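PDB 4IED: class D beta-lactamase from Fusobacterium nucleatum subsp. polymorphum, which probably hydrolyses the ring of beta-lactam antibiotics to a substituted beta-amino acid, and so is associated with antibiotic resistance. Local coordinates for residues N28-V32 with Y43-A49. Numbering follows the deposited sequence.
Sequences NGTFV and YYNLDRA
Extended residues 29-32 pair antiparallel with 43-44, after which the chain turns at Asn45 (phi/psi 67/73) into helix 46-49. Phe31 and Tyr44 form the hydrogen-bonded pair (Phe31 N to Tyr44 O 3.2 Å, Tyr44 N to Phe31 O 2.9 Å); Val32 and Tyr43 follow as a non-hydrogen-bonded pair, CA atoms 4.5 Å apart. Asn45, an N-cap, uses both amide ends: OD1 accepts from Arg48 N (3.2 Å), ND2 donates to Gly29 O (3.1 Å). Thr30 (chi1 t) sets OG1 2.9 Å from Tyr44 O and 3.1 Å from Asn45 O, a small hydroxyl placed where strand becomes helix. This is the first hairpin of the beta-lactamase fold's antiparallel sheet, with 40-44 at its edge. Beta-branched Val32 brings CG2 to 3.6 Å from CB of small Ala49; Phe31 and Tyr44 share the face covered by helix 16-25. Gly29, nearly fully extended (phi/psi 175/-163), which glycine tolerates easily, carries extended Arg48 across its CA (3.6 Å to Arg48 NE), whose guanidinium reaches Asn227 and Asp229 on strand 221-229.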
loop_
_atom_site.group_PDB
_atom_site.type_symbol
_atom_site.label_atom_id
_atom_site.label_comp_id
_atom_site.label_asym_id
_atom_site.label_seq_id
_atom_site.Cartn_x
_atom_site.Cartn_y
_atom_site.Cartn_z
ATOM N N ASN A 28 15.262 -6.021 -10.425
ATOM C CA ASN A 28 15.817 -4.913 -9.686
ATOM C C ASN A 28 14.748 -4.375 -8.756
ATOM O O ASN A 28 13.635 -4.102 -9.166
ATOM C CB ASN A 28 16.266 -3.824 -10.616
ATOM C CG ASN A 28 17.368 -4.270 -11.523
ATOM O OD1 ASN A 28 17.405 -3.864 -12.691
ATOM N ND2 ASN A 28 18.266 -5.121 -11.023
ATOM N N GLY A 29 15.084 -4.276 -7.472
ATOM C CA GLY A 29 14.136 -3.718 -6.516
ATOM C C GLY A 29 14.679 -3.805 -5.108
ATOM O O GLY A 29 15.855 -3.936 -4.866
ATOM N N THR A 30 13.741 -3.660 -4.150
ATOM C CA THR A 30 14.063 -3.724 -2.778
ATOM C C THR A 30 12.914 -4.435 -2.035
ATOM O O THR A 30 11.752 -4.451 -2.497
ATOM C CB THR A 30 14.188 -2.275 -2.192
ATOM O OG1 THR A 30 14.639 -2.356 -0.811
ATOM C CG2 THR A 30 12.867 -1.442 -2.256
ATOM N N PHE A 31 13.237 -4.976 -0.846
ATOM C CA PHE A 31 12.224 -5.647 -0.039
ATOM C C PHE A 31 12.624 -5.492 1.430
ATOM O O PHE A 31 13.764 -5.688 1.800
ATOM C CB PHE A 31 12.249 -7.111 -0.477
ATOM C CG PHE A 31 11.147 -8.055 0.108
ATOM C CD1 PHE A 31 10.041 -7.615 0.758
ATOM C CD2 PHE A 31 11.348 -9.453 0.002
ATOM C CE1 PHE A 31 9.110 -8.523 1.223
ATOM C CE2 PHE A 31 10.430 -10.368 0.546
ATOM C CZ PHE A 31 9.363 -9.850 1.134
ATOM N N VAL A 32 11.680 -5.019 2.247
ATOM C CA VAL A 32 11.853 -4.888 3.682
ATOM C C VAL A 32 10.757 -5.610 4.382
ATOM O O VAL A 32 9.617 -5.436 4.052
ATOM C CB VAL A 32 11.789 -3.384 4.072
ATOM C CG1 VAL A 32 12.028 -3.194 5.538
ATOM C CG2 VAL A 32 12.822 -2.628 3.264
ATOM N N TYR A 43 16.122 -7.365 4.955
ATOM C CA TYR A 43 15.995 -6.548 3.749
ATOM C C TYR A 43 16.865 -7.066 2.586
ATOM O O TYR A 43 17.814 -7.790 2.812
ATOM C CB TYR A 43 16.319 -5.082 4.023
ATOM C CG TYR A 43 17.801 -4.874 4.331
ATOM C CD1 TYR A 43 18.722 -4.794 3.305
ATOM C CD2 TYR A 43 18.269 -4.896 5.605
ATOM C CE1 TYR A 43 20.087 -4.617 3.546
ATOM C CE2 TYR A 43 19.603 -4.753 5.863
ATOM C CZ TYR A 43 20.511 -4.679 4.824
ATOM O OH TYR A 43 21.887 -4.542 5.093
ATOM N N TYR A 44 16.542 -6.570 1.389
ATOM C CA TYR A 44 17.352 -6.688 0.161
ATOM C C TYR A 44 17.420 -5.274 -0.406
ATOM O O TYR A 44 16.385 -4.627 -0.552
ATOM C CB TYR A 44 16.704 -7.626 -0.807
ATOM C CG TYR A 44 17.471 -7.667 -2.112
ATOM C CD1 TYR A 44 18.714 -8.269 -2.193
ATOM C CD2 TYR A 44 17.027 -6.970 -3.224
ATOM C CE1 TYR A 44 19.400 -8.296 -3.413
ATOM C CE2 TYR A 44 17.704 -6.982 -4.411
ATOM C CZ TYR A 44 18.872 -7.660 -4.499
ATOM O OH TYR A 44 19.597 -7.704 -5.678
ATOM N N ASN A 45 18.638 -4.833 -0.714
ATOM C CA ASN A 45 18.933 -3.527 -1.318
ATOM C C ASN A 45 18.617 -2.375 -0.396
ATOM O O ASN A 45 17.623 -1.710 -0.568
ATOM C CB ASN A 45 18.239 -3.425 -2.651
ATOM C CG ASN A 45 18.790 -2.326 -3.511
ATOM O OD1 ASN A 45 19.519 -1.427 -3.008
ATOM N ND2 ASN A 45 18.457 -2.334 -4.767
ATOM N N LEU A 46 19.466 -2.212 0.612
ATOM C CA LEU A 46 19.275 -1.141 1.610
ATOM C C LEU A 46 19.140 0.287 1.118
ATOM O O LEU A 46 18.257 1.036 1.520
ATOM C CB LEU A 46 20.388 -1.187 2.679
ATOM C CG LEU A 46 20.082 -0.335 3.962
ATOM C CD1 LEU A 46 18.819 -0.760 4.633
ATOM C CD2 LEU A 46 21.216 -0.400 4.950
ATOM N N ASP A 47 19.946 0.637 0.163
ATOM C CA ASP A 47 19.896 1.985 -0.371
ATOM C C ASP A 47 18.594 2.226 -1.097
ATOM O O ASP A 47 17.923 3.283 -0.879
ATOM C CB ASP A 47 21.045 2.267 -1.325
ATOM C CG ASP A 47 22.366 2.527 -0.611
ATOM O OD1 ASP A 47 22.420 2.628 0.653
ATOM O OD2 ASP A 47 23.363 2.564 -1.354
ATOM N N ARG A 48 18.144 1.219 -1.879
ATOM C CA ARG A 48 16.809 1.432 -2.468
ATOM C C ARG A 48 15.683 1.304 -1.428
ATOM O O ARG A 48 14.669 1.944 -1.606
ATOM C CB ARG A 48 16.639 0.458 -3.639
ATOM C CG ARG A 48 15.330 0.640 -4.363
ATOM C CD ARG A 48 15.277 -0.193 -5.605
ATOM N NE ARG A 48 13.929 -0.152 -6.194
ATOM C CZ ARG A 48 13.653 -0.185 -7.508
ATOM N NH1 ARG A 48 14.568 -0.236 -8.436
ATOM N NH2 ARG A 48 12.363 -0.201 -7.833
ATOM N N ALA A 49 15.860 0.533 -0.389
ATOM C CA ALA A 49 14.839 0.476 0.686
ATOM C C ALA A 49 14.600 1.825 1.280
ATOM O O ALA A 49 13.493 2.117 1.645
ATOM C CB ALA A 49 15.257 -0.479 1.754
HETATM O O HOH W 1 18.256 -4.125 -7.400
#